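Long-range contacts in D-threo-3-hydroxyaspartate dehydratase (Delftia, PDB 3WQC), which catalyses the pyridoxal-phosphate-dependent deamination of D-threo-3-hydroxyaspartate to oxaloacetate and ammonia, and also dehydrates L-threo- and L-erythro-3-hydroxyaspartate and D-serine: residues Leu195-Cys206 with Val225-Arg236; Arg49-Val58 with Ile72-Phe83. All blocks are in the same frame, centred on the assembly; numbering follows the deposited sequence. Where two conformers were deposited one is given.

Contact 1. Residues Leu195-Cys206 with Val225-Arg236. With PLP (pyridoxal-5'-phosphate), chain J.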
loop_
_atom_site.group_PDB
_atom_site.type_symbol
_atom_site.label_atom_id
_atom_site.label_comp_id
_atom_site.label_asym_id
_atom_site.label_seq_id
_atom_site.Cartn_x
_atom_site.Cartn_y
_atom_site.Cartn_z
ATOM N N LEU B 195 -9.316 -17.923 -21.175
ATOM C CA LEU B 195 -9.033 -16.481 -21.410
ATOM C C LEU B 195 -9.559 -16.069 -22.794
ATOM O O LEU B 195 -10.041 -14.963 -22.985
ATOM C CB LEU B 195 -7.523 -16.209 -21.321
ATOM C CG LEU B 195 -6.950 -16.229 -19.902
ATOM C CD1 LEU B 195 -5.422 -16.328 -20.009
ATOM C CD2 LEU B 195 -7.346 -14.974 -19.146
ATOM N N GLN B 196 -9.350 -16.920 -23.818
ATOM C CA GLN B 196 -9.780 -16.581 -25.161
ATOM C C GLN B 196 -11.319 -16.453 -25.176
ATOM O O GLN B 196 -11.869 -15.540 -25.807
ATOM C CB GLN B 196 -9.300 -17.661 -26.177
ATOM C CG GLN B 196 -9.724 -17.387 -27.647
ATOM C CD GLN B 196 -9.235 -18.477 -28.612
ATOM O OE1 GLN B 196 -8.061 -18.777 -28.689
ATOM N NE2 GLN B 196 -10.145 -19.063 -29.317
ATOM N N ALA B 197 -12.005 -17.347 -24.473
ATOM C CA ALA B 197 -13.498 -17.333 -24.431
ATOM C C ALA B 197 -13.959 -16.077 -23.709
ATOM O O ALA B 197 -14.918 -15.424 -24.184
ATOM C CB ALA B 197 -14.054 -18.601 -23.718
ATOM N N LEU B 198 -13.309 -15.694 -22.606
ATOM C CA LEU B 198 -13.745 -14.486 -21.855
ATOM C C LEU B 198 -13.469 -13.260 -22.724
ATOM O O LEU B 198 -14.297 -12.362 -22.729
ATOM C CB LEU B 198 -13.057 -14.436 -20.470
ATOM C CG LEU B 198 -13.416 -13.115 -19.707
ATOM C CD1 LEU B 198 -14.909 -13.016 -19.380
ATOM C CD2 LEU B 198 -12.537 -13.112 -18.477
ATOM N N ALA B 199 -12.338 -13.228 -23.459
ATOM C CA ALA B 199 -12.003 -12.075 -24.302
ATOM C C ALA B 199 -13.142 -11.938 -25.315
ATOM O O ALA B 199 -13.511 -10.792 -25.681
ATOM C CB ALA B 199 -10.631 -12.200 -24.936
ATOM N N GLU B 200 -13.577 -13.062 -25.902
ATOM C CA GLU B 200 -14.721 -13.033 -26.905
ATOM C C GLU B 200 -16.040 -12.549 -26.226
ATOM O O GLU B 200 -16.774 -11.739 -26.837
ATOM C CB GLU B 200 -14.904 -14.388 -27.552
ATOM C CG GLU B 200 -16.150 -14.448 -28.443
ATOM C CD GLU B 200 -16.212 -13.471 -29.586
ATOM O OE1 GLU B 200 -17.373 -13.288 -30.060
ATOM O OE2 GLU B 200 -15.200 -12.835 -30.014
ATOM N N ARG B 201 -16.333 -12.981 -24.999
ATOM C CA ARG B 201 -17.552 -12.510 -24.269
ATOM C C ARG B 201 -17.432 -10.991 -24.035
ATOM O O ARG B 201 -18.431 -10.238 -24.166
ATOM C CB ARG B 201 -17.679 -13.219 -22.915
ATOM C CG ARG B 201 -18.787 -12.882 -21.972
ATOM C CD ARG B 201 -18.798 -13.891 -20.749
ATOM N NE ARG B 201 -19.605 -13.328 -19.717
ATOM C CZ ARG B 201 -20.905 -13.543 -19.615
ATOM N NH1 ARG B 201 -21.512 -14.390 -20.461
ATOM N NH2 ARG B 201 -21.579 -12.982 -18.632
ATOM N N GLU B 202 -16.238 -10.507 -23.657
ATOM C CA GLU B 202 -16.038 -9.056 -23.385
ATOM C C GLU B 202 -16.257 -8.250 -24.700
ATOM O O GLU B 202 -16.984 -7.247 -24.733
ATOM C CB GLU B 202 -14.579 -8.897 -22.877
ATOM C CG GLU B 202 -14.267 -7.453 -22.499
ATOM C CD GLU B 202 -12.800 -7.192 -22.102
ATOM O OE1 GLU B 202 -11.860 -7.848 -22.647
ATOM O OE2 GLU B 202 -12.568 -6.242 -21.282
ATOM N N ARG B 203 -15.648 -8.731 -25.825
ATOM C CA ARG B 203 -15.799 -8.058 -27.120
ATOM C C ARG B 203 -17.264 -8.082 -27.488
ATOM O O ARG B 203 -17.841 -7.048 -27.884
ATOM C CB ARG B 203 -14.974 -8.794 -28.241
ATOM C CG ARG B 203 -14.993 -8.115 -29.589
ATOM C CD ARG B 203 -14.752 -9.128 -30.711
ATOM N NE ARG B 203 -15.884 -10.121 -30.822
ATOM C CZ ARG B 203 -17.113 -9.829 -31.325
ATOM N NH1 ARG B 203 -17.378 -8.667 -31.944
ATOM N NH2 ARG B 203 -18.032 -10.814 -31.300
ATOM N N ALA B 204 -17.855 -9.277 -27.471
ATOM C CA ALA B 204 -19.274 -9.441 -27.959
ATOM C C ALA B 204 -20.237 -8.597 -27.146
ATOM O O ALA B 204 -21.133 -7.934 -27.708
ATOM C CB ALA B 204 -19.697 -10.922 -27.901
ATOM N N GLY B 205 -20.039 -8.529 -25.825
ATOM C CA GLY B 205 -20.968 -7.775 -24.985
ATOM C C GLY B 205 -20.784 -6.267 -25.197
ATOM O O GLY B 205 -21.797 -5.545 -25.245
ATOM N N CYS B 206 -19.540 -5.763 -25.339
ATOM C CA CYS B 206 -19.391 -4.311 -25.524
ATOM C C CYS B 206 -19.983 -3.916 -26.877
ATOM O O CYS B 206 -20.603 -2.875 -27.010
ATOM C CB CYS B 206 -17.907 -3.971 -25.362
ATOM S SG CYS B 206 -17.750 -2.256 -24.836
ATOM N N VAL B 225 -12.486 -1.934 -24.958
ATOM C CA VAL B 225 -12.478 -3.120 -24.060
ATOM C C VAL B 225 -11.143 -3.232 -23.380
ATOM O O VAL B 225 -10.180 -2.621 -23.858
ATOM C CB VAL B 225 -12.785 -4.467 -24.819
ATOM C CG1 VAL B 225 -14.112 -4.310 -25.609
ATOM C CG2 VAL B 225 -11.639 -4.802 -25.811
ATOM N N GLY B 226 -11.053 -4.064 -22.357
ATOM C CA GLY B 226 -9.718 -4.618 -22.024
ATOM C C GLY B 226 -9.430 -4.867 -20.581
ATOM O O GLY B 226 -9.861 -4.140 -19.712
ATOM N N SER B 227 -8.570 -5.853 -20.406
ATOM C CA SER B 227 -7.771 -6.101 -19.215
ATOM C C SER B 227 -6.493 -6.674 -19.872
ATOM O O SER B 227 -6.525 -7.107 -21.036
ATOM C CB SER B 227 -8.434 -7.120 -18.277
ATOM O OG SER B 227 -8.536 -8.402 -18.925
ATOM N N THR B 228 -5.383 -6.743 -19.143
ATOM C CA THR B 228 -4.157 -7.250 -19.764
ATOM C C THR B 228 -4.407 -8.703 -20.242
ATOM O O THR B 228 -4.015 -9.037 -21.355
ATOM C CB THR B 228 -2.942 -7.087 -18.786
ATOM O OG1 THR B 228 -2.505 -5.742 -18.941
ATOM C CG2 THR B 228 -1.787 -8.034 -19.244
ATOM N N PRO B 229 -4.981 -9.584 -19.386
ATOM C CA PRO B 229 -5.103 -10.998 -19.893
ATOM C C PRO B 229 -5.976 -11.094 -21.171
ATOM O O PRO B 229 -5.656 -11.885 -22.065
ATOM C CB PRO B 229 -5.732 -11.721 -18.713
ATOM C CG PRO B 229 -5.294 -10.865 -17.471
ATOM C CD PRO B 229 -5.355 -9.451 -17.961
ATOM N N THR B 230 -7.121 -10.383 -21.204
ATOM C CA THR B 230 -7.998 -10.508 -22.405
ATOM C C THR B 230 -7.395 -9.761 -23.569
ATOM O O THR B 230 -7.595 -10.172 -24.713
ATOM C CB THR B 230 -9.433 -10.011 -22.175
ATOM O OG1 THR B 230 -9.411 -8.681 -21.596
ATOM C CG2 THR B 230 -10.135 -10.966 -21.199
ATOM N N ALA B 231 -6.632 -8.682 -23.331
ATOM C CA ALA B 231 -5.932 -8.023 -24.482
ATOM C C ALA B 231 -5.002 -9.000 -25.201
ATOM O O ALA B 231 -4.882 -9.006 -26.437
ATOM C CB ALA B 231 -5.154 -6.779 -24.083
ATOM N N LEU B 232 -4.286 -9.786 -24.386
ATOM C CA LEU B 232 -3.297 -10.737 -24.909
ATOM C C LEU B 232 -3.891 -12.026 -25.464
ATOM O O LEU B 232 -3.249 -12.739 -26.256
ATOM C CB LEU B 232 -2.253 -11.044 -23.849
ATOM C CG LEU B 232 -1.369 -9.795 -23.523
ATOM C CD1 LEU B 232 -0.493 -10.074 -22.263
ATOM C CD2 LEU B 232 -0.529 -9.299 -24.713
ATOM N N ALA B 233 -5.148 -12.292 -25.105
ATOM C CA ALA B 233 -5.784 -13.568 -25.463
ATOM C C ALA B 233 -6.829 -13.424 -26.585
ATOM O O ALA B 233 -7.194 -14.477 -27.170
ATOM C CB ALA B 233 -6.377 -14.244 -24.236
ATOM N N ALA B 234 -7.293 -12.186 -26.911
ATOM C CA ALA B 234 -8.437 -12.063 -27.826
ATOM C C ALA B 234 -8.024 -12.641 -29.187
ATOM O O ALA B 234 -6.996 -12.267 -29.701
ATOM C CB ALA B 234 -8.876 -10.608 -27.894
ATOM N N SER B 235 -8.815 -13.531 -29.773
ATOM C CA SER B 235 -8.514 -13.938 -31.184
ATOM C C SER B 235 -8.877 -12.927 -32.192
ATOM O O SER B 235 -8.168 -12.793 -33.200
ATOM C CB SER B 235 -9.059 -15.306 -31.623
ATOM O OG SER B 235 -10.236 -15.583 -31.020
ATOM N N ARG B 236 -10.028 -12.291 -31.981
ATOM C CA ARG B 236 -10.530 -11.276 -32.928
ATOM C C ARG B 236 -11.086 -10.099 -32.132
ATOM O O ARG B 236 -11.512 -10.278 -30.977
ATOM C CB ARG B 236 -11.657 -11.850 -33.827
ATOM C CG ARG B 236 -12.891 -12.233 -32.998
ATOM C CD ARG B 236 -14.077 -12.646 -33.845
ATOM N NE ARG B 236 -15.182 -13.195 -33.082
ATOM C CZ ARG B 236 -16.403 -13.275 -33.606
ATOM N NH1 ARG B 236 -16.576 -12.821 -34.821
ATOM N NH2 ARG B 236 -17.413 -13.853 -32.990
HETATM N N1 PLP J . -9.713 -0.718 -17.774
HETATM C C2 PLP J . -10.163 -0.376 -16.549
HETATM C C2A PLP J . -11.511 0.285 -16.379
HETATM C C3 PLP J . -9.324 -0.637 -15.404
HETATM O O3 PLP J . -9.757 -0.277 -14.205
HETATM C C4 PLP J . -8.055 -1.279 -15.628
HETATM C C4A PLP J . -7.203 -1.504 -14.506
HETATM C C5 PLP J . -7.664 -1.602 -16.961
HETATM C C6 PLP J . -8.569 -1.367 -18.006
HETATM C C5A PLP J . -6.346 -2.280 -17.246
HETATM O O4P PLP J . -6.390 -3.675 -16.691
HETATM P P PLP J . -4.987 -4.429 -16.521
HETATM O O1P PLP J . -4.315 -4.216 -17.826
HETATM O O2P PLP J . -5.395 -5.845 -16.308
HETATM O O3P PLP J . -4.218 -3.802 -15.432
HETATM O O HOH W 1 -11.109 -14.355 -28.260
HETATM O O HOH W 2 -12.378 -16.828 -29.422
HETATM O O HOH W 3 -12.554 -12.371 -29.408
#

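Contact 2. Residues Arg49-Val58 with Ile72-Phe83. With PLP (pyridoxal-5'-phosphate), chain J.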
loop_
_atom_site.group_PDB
_atom_site.type_symbol
_atom_site.label_atom_id
_atom_site.label_comp_id
_atom_site.label_asym_id
_atom_site.label_seq_id
_atom_site.Cartn_x
_atom_site.Cartn_y
_atom_site.Cartn_z
ATOM N N ARG B 49 -4.934 2.120 -25.703
ATOM C CA ARG B 49 -5.057 3.300 -24.779
ATOM C C ARG B 49 -4.585 2.740 -23.422
ATOM O O ARG B 49 -5.380 2.193 -22.601
ATOM C CB ARG B 49 -6.524 3.740 -24.648
ATOM C CG ARG B 49 -6.625 4.986 -23.748
ATOM C CD ARG B 49 -8.101 5.282 -23.337
ATOM N NE ARG B 49 -8.832 5.849 -24.475
ATOM C CZ ARG B 49 -8.759 7.111 -24.880
ATOM N NH1 ARG B 49 -8.041 8.011 -24.153
ATOM N NH2 ARG B 49 -9.421 7.503 -26.003
ATOM N N PRO B 50 -3.269 2.847 -23.132
ATOM C CA PRO B 50 -2.713 2.210 -21.913
ATOM C C PRO B 50 -3.349 2.833 -20.680
ATOM O O PRO B 50 -3.618 4.060 -20.601
ATOM C CB PRO B 50 -1.198 2.555 -21.980
ATOM C CG PRO B 50 -1.050 3.687 -22.981
ATOM C CD PRO B 50 -2.268 3.537 -23.956
ATOM N N HIS B 51 -3.501 1.975 -19.700
ATOM C CA HIS B 51 -3.981 2.440 -18.362
ATOM C C HIS B 51 -2.791 2.757 -17.493
ATOM O O HIS B 51 -2.029 1.852 -17.139
ATOM C CB HIS B 51 -4.879 1.342 -17.722
ATOM C CG HIS B 51 -5.830 1.981 -16.766
ATOM N ND1 HIS B 51 -5.404 2.924 -15.820
ATOM C CD2 HIS B 51 -7.230 1.867 -16.625
ATOM C CE1 HIS B 51 -6.481 3.413 -15.182
ATOM N NE2 HIS B 51 -7.589 2.723 -15.636
ATOM N N VAL B 52 -2.611 4.034 -17.170
ATOM C CA VAL B 52 -1.432 4.467 -16.410
ATOM C C VAL B 52 -1.611 4.243 -14.915
ATOM O O VAL B 52 -0.684 4.585 -14.182
ATOM C CB VAL B 52 -1.072 5.960 -16.708
ATOM C CG1 VAL B 52 -0.704 6.093 -18.197
ATOM C CG2 VAL B 52 -2.171 6.943 -16.278
ATOM N N LYS B 53 -2.705 3.621 -14.463
ATOM C CA LYS B 53 -2.837 3.455 -13.018
ATOM C C LYS B 53 -1.768 2.502 -12.485
ATOM O O LYS B 53 -1.471 2.522 -11.263
ATOM C CB LYS B 53 -4.191 2.944 -12.618
ATOM C CG LYS B 53 -4.449 1.479 -12.942
ATOM C CD LYS B 53 -5.902 1.199 -12.508
ATOM C CE LYS B 53 -6.105 -0.278 -12.642
ATOM N NZ LYS B 53 -7.334 -0.638 -13.391
ATOM N N THR B 54 -1.111 1.691 -13.352
ATOM C CA THR B 54 -0.105 0.723 -12.870
ATOM C C THR B 54 1.174 1.540 -12.507
ATOM O O THR B 54 1.804 1.145 -11.465
ATOM C CB THR B 54 0.245 -0.232 -14.027
ATOM O OG1 THR B 54 -0.937 -1.058 -14.203
ATOM C CG2 THR B 54 1.427 -1.135 -13.691
ATOM N N SER B 55 1.599 2.560 -13.286
ATOM C CA SER B 55 2.890 3.215 -12.985
ATOM C C SER B 55 2.704 4.610 -12.497
ATOM O O SER B 55 3.536 5.125 -11.731
ATOM C CB SER B 55 3.756 3.296 -14.301
ATOM O OG SER B 55 3.253 4.309 -15.202
ATOM N N LYS B 56 1.636 5.305 -12.955
ATOM C CA LYS B 56 1.438 6.746 -12.689
ATOM C C LYS B 56 2.778 7.539 -12.835
ATOM O O LYS B 56 3.017 8.522 -12.110
ATOM C CB LYS B 56 0.818 7.037 -11.279
ATOM C CG LYS B 56 -0.467 6.233 -11.099
ATOM C CD LYS B 56 -1.168 6.721 -9.807
ATOM C CE LYS B 56 -2.350 5.815 -9.543
ATOM N NZ LYS B 56 -3.037 6.313 -8.314
ATOM N N SER B 57 3.520 7.214 -13.930
ATOM C CA SER B 57 4.821 7.813 -14.094
ATOM C C SER B 57 4.929 8.379 -15.516
ATOM O O SER B 57 4.746 7.645 -16.463
ATOM C CB SER B 57 5.890 6.760 -13.799
ATOM O OG SER B 57 7.207 7.401 -13.878
ATOM N N VAL B 58 5.254 9.665 -15.616
ATOM C CA VAL B 58 5.339 10.367 -16.921
ATOM C C VAL B 58 6.294 9.654 -17.892
ATOM O O VAL B 58 5.909 9.358 -19.044
ATOM C CB VAL B 58 5.634 11.851 -16.732
ATOM C CG1 VAL B 58 6.018 12.543 -18.026
ATOM C CG2 VAL B 58 4.405 12.517 -16.103
ATOM N N ILE B 72 -4.507 7.905 -23.095
ATOM C CA ILE B 72 -4.317 7.087 -21.928
ATOM C C ILE B 72 -5.675 6.911 -21.213
ATOM O O ILE B 72 -6.629 7.685 -21.435
ATOM C CB ILE B 72 -3.320 7.739 -20.905
ATOM C CG1 ILE B 72 -3.844 9.092 -20.344
ATOM C CG2 ILE B 72 -1.910 7.862 -21.527
ATOM C CD1 ILE B 72 -2.919 9.757 -19.313
ATOM N N THR B 73 -5.656 5.963 -20.283
ATOM C CA THR B 73 -6.759 5.779 -19.330
ATOM C C THR B 73 -6.193 6.082 -17.958
ATOM O O THR B 73 -5.027 5.695 -17.644
ATOM C CB THR B 73 -7.249 4.305 -19.297
ATOM O OG1 THR B 73 -7.427 3.840 -20.660
ATOM C CG2 THR B 73 -8.599 4.201 -18.602
ATOM N N VAL B 74 -6.975 6.782 -17.123
ATOM C CA VAL B 74 -6.520 7.124 -15.773
ATOM C C VAL B 74 -7.587 6.609 -14.787
ATOM O O VAL B 74 -8.785 6.455 -15.110
ATOM C CB VAL B 74 -6.314 8.644 -15.535
ATOM C CG1 VAL B 74 -5.170 9.090 -16.473
ATOM C CG2 VAL B 74 -7.578 9.466 -15.775
ATOM N N SER B 75 -7.145 6.387 -13.529
ATOM C CA SER B 75 -8.027 5.890 -12.451
ATOM C C SER B 75 -8.448 6.999 -11.487
ATOM O O SER B 75 -9.249 6.703 -10.585
ATOM C CB SER B 75 -7.397 4.738 -11.688
ATOM O OG SER B 75 -6.305 5.183 -10.862
ATOM N N THR B 76 -7.912 8.211 -11.621
ATOM C CA THR B 76 -8.199 9.331 -10.729
ATOM C C THR B 76 -8.073 10.636 -11.521
ATOM O O THR B 76 -7.306 10.654 -12.505
ATOM C CB THR B 76 -7.225 9.414 -9.536
ATOM O OG1 THR B 76 -5.869 9.613 -10.017
ATOM C CG2 THR B 76 -7.260 8.167 -8.652
ATOM N N LEU B 77 -8.763 11.692 -11.086
ATOM C CA LEU B 77 -8.543 12.993 -11.743
ATOM C C LEU B 77 -7.134 13.544 -11.410
ATOM O O LEU B 77 -6.645 14.351 -12.195
ATOM C CB LEU B 77 -9.663 14.014 -11.474
ATOM C CG LEU B 77 -10.980 13.590 -12.121
ATOM C CD1 LEU B 77 -12.007 14.662 -11.798
ATOM C CD2 LEU B 77 -10.808 13.405 -13.651
ATOM N N LYS B 78 -6.501 13.085 -10.315
ATOM C CA LYS B 78 -5.130 13.556 -10.064
ATOM C C LYS B 78 -4.228 13.059 -11.172
ATOM O O LYS B 78 -3.349 13.801 -11.634
ATOM C CB LYS B 78 -4.614 13.105 -8.694
ATOM C CG LYS B 78 -3.277 13.776 -8.289
ATOM C CD LYS B 78 -2.671 13.180 -7.009
ATOM C CE LYS B 78 -1.803 14.119 -6.210
ATOM N NZ LYS B 78 -1.741 13.667 -4.755
ATOM N N GLU B 79 -4.407 11.816 -11.613
ATOM C CA GLU B 79 -3.641 11.318 -12.751
ATOM C C GLU B 79 -3.975 12.180 -13.985
ATOM O O GLU B 79 -3.051 12.538 -14.743
ATOM C CB GLU B 79 -4.006 9.898 -13.060
ATOM C CG GLU B 79 -3.382 8.874 -12.137
ATOM C CD GLU B 79 -4.225 7.618 -12.199
ATOM O OE1 GLU B 79 -4.935 7.304 -11.208
ATOM O OE2 GLU B 79 -4.239 6.935 -13.237
ATOM N N ALA B 80 -5.253 12.492 -14.240
ATOM C CA ALA B 80 -5.543 13.341 -15.437
ATOM C C ALA B 80 -4.794 14.704 -15.329
ATOM O O ALA B 80 -4.207 15.145 -16.335
ATOM C CB ALA B 80 -7.055 13.574 -15.515
ATOM N N GLU B 81 -4.789 15.325 -14.097
ATOM C CA GLU B 81 -4.135 16.613 -13.959
ATOM C C GLU B 81 -2.633 16.464 -14.282
ATOM O O GLU B 81 -2.029 17.303 -15.012
ATOM C CB GLU B 81 -4.512 17.113 -12.511
ATOM C CG GLU B 81 -3.783 18.298 -11.986
ATOM C CD GLU B 81 -4.118 18.508 -10.486
ATOM O OE1 GLU B 81 -3.244 18.158 -9.562
ATOM O OE2 GLU B 81 -5.244 19.012 -10.215
ATOM N N GLN B 82 -1.983 15.402 -13.737
ATOM C CA GLN B 82 -0.509 15.209 -13.881
ATOM C C GLN B 82 -0.187 14.982 -15.344
ATOM O O GLN B 82 0.761 15.565 -15.895
ATOM C CB GLN B 82 -0.054 13.978 -13.042
ATOM C CG GLN B 82 1.396 13.484 -13.368
ATOM C CD GLN B 82 1.925 12.367 -12.430
ATOM O OE1 GLN B 82 2.134 12.536 -11.212
ATOM N NE2 GLN B 82 2.264 11.266 -13.033
ATOM N N PHE B 83 -0.875 14.048 -15.982
ATOM C CA PHE B 83 -0.524 13.682 -17.350
ATOM C C PHE B 83 -0.907 14.804 -18.336
ATOM O O PHE B 83 -0.148 15.040 -19.297
ATOM C CB PHE B 83 -1.116 12.296 -17.773
ATOM C CG PHE B 83 -0.360 11.205 -17.132
ATOM C CD1 PHE B 83 0.802 10.716 -17.723
ATOM C CD2 PHE B 83 -0.791 10.641 -15.921
ATOM C CE1 PHE B 83 1.550 9.673 -17.094
ATOM C CE2 PHE B 83 -0.044 9.607 -15.276
ATOM C CZ PHE B 83 1.148 9.134 -15.861
HETATM N N1 PLP J . -9.713 -0.718 -17.774
HETATM C C2 PLP J . -10.163 -0.376 -16.549
HETATM C C2A PLP J . -11.511 0.285 -16.379
HETATM C C3 PLP J . -9.324 -0.637 -15.404
HETATM O O3 PLP J . -9.757 -0.277 -14.205
HETATM C C4 PLP J . -8.055 -1.279 -15.628
HETATM C C4A PLP J . -7.203 -1.504 -14.506
HETATM C C5 PLP J . -7.664 -1.602 -16.961
HETATM C C6 PLP J . -8.569 -1.367 -18.006
HETATM C C5A PLP J . -6.346 -2.280 -17.246
HETATM O O4P PLP J . -6.390 -3.675 -16.691
HETATM P P PLP J . -4.987 -4.429 -16.521
HETATM O O1P PLP J . -4.315 -4.216 -17.826
HETATM O O2P PLP J . -5.395 -5.845 -16.308
HETATM O O3P PLP J . -4.218 -3.802 -15.432
HETATM O O HOH W 4 -5.143 4.433 -8.459
HETATM O O HOH W 5 -3.615 9.141 -8.332
#

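Contact 1. Residues Leu195-Cys206 with Val225-Arg236
Glu-202 reaches from helix 195-206 toward the end of strand 222-225 and the loop that leads into helix 228-233. Its CG and CD pass Val-225 CB, 4.1 and 3.8 Å away. CG is anti to the backbone N (chi1 -177°) and the chain is extended beyond it, which carries the carboxylate to the start of helix 228-233. There OE1 accepts from Thr-230 OG1 at 2.8 Å, on its syn side. OE2 takes a weak bond from Gly-226 N and an ordinary hydrogen bond from Ala-183 N. The buried carboxylate is thus held at both oxygens.

Helix 228-233 belongs to the alanine racemase-like barrel domain, and its N-terminal end binds the cofactor phosphate. Thr-228 N gives an almost straight bond to PLP O2P at 3.0 Å, and Thr-228 OG1 one to PLP O1P at 2.6 Å. The two helices cross at -97°. Thr-230 is a knob among Leu-195, Leu-198, Ala-199 and Glu-202.

At the outer end, Arg-203 grips Glu-200 side-on through NE and NH2. In one of its two conformers, Arg-236 NE comes to Glu-200 OE2 from the other face of the carboxylate, at 3.1 Å. The two guanidinium planes are then turned 43° against each other, and Arg-203 NH2 sits over a face of Arg-236. Water 3 joins Glu-200 OE2 to Arg-236 O.

Contact 2. Residues Arg49-Val58 with Ile72-Phe83
The His-51 ring is held between Thr-73 and Lys-53. Thr-73 CB lies over one face in a CH-pi contact, 3.8 Å from the ring centroid. Lys-53 CD lies against the opposite face. Ser-75 N is at the ring edge. ND1 accepts from Lys-53 N close to the ring plane, which fixes the ring's rotation. His-51 CG is anti to the backbone N (chi1 -154°), which swings the ring onto Thr-73 and brings CD2 within 3.4 Å of PLP C4. The Phe-83 ring has Val-52 CG1 over one face, offset toward the rim. Its edge faces the backbone of Lys-56 and Ser-57.

A single beta bridge between His-51 and Thr-73 joins strand 72-74, part of the parallel sheet, to the loop after strand 47-48. Thr-73 N gives to Pro-50 O, and Val-52 N gives to Thr-73 O. Arg-49 NH1 adds a bond to Ile-72 O at 3.1 Å, from above the carbonyl plane. The same guanidinium forms salt bridges to Asp-90 and Glu-242.

Gln-82 NE2 reaches back from helix 77-83 to Lys-56 O at 3.0 Å. Glu-79 OE1 accepts from Ser-75 OG at 2.5 Å on its syn lone pair, and from Thr-76 OG1 on the anti side. Lys-56 NZ forms a long salt bridge to Glu-79 OE1, 3.6 Å, and waters 4 and 5 tie it to Ser-75 OG and Thr-76 OG1.

Lys-53 NZ is bonded to PLP C4A at 1.4 Å, consistent with a Schiff base. Lys-53 also holds His-51, so linkage and ring are positioned together.

Both contacts belong to the barrel domain of the alanine racemase type and touch the same PLP. Contact 2 comes first in the chain and closes before contact 1 opens. Their centres are about 22 Å apart, and their nearest atoms about 7 Å. The parallel sheet joins them: strand 72-74 belongs to contact 2, and strand 222-225 leads into contact 1. Strand 242-243 pairs with both 222-225 and 47-48, which precedes the loop of contact 2. The cofactor spans the gap. Contact 2 carries the covalent link to C4A, and contact 1 supplies two of the phosphate's hydrogen bonds. Contact 2 also reaches the second subunit, where Gln-329 NE2 of that subunit hydrogen-bonds Lys-53 O.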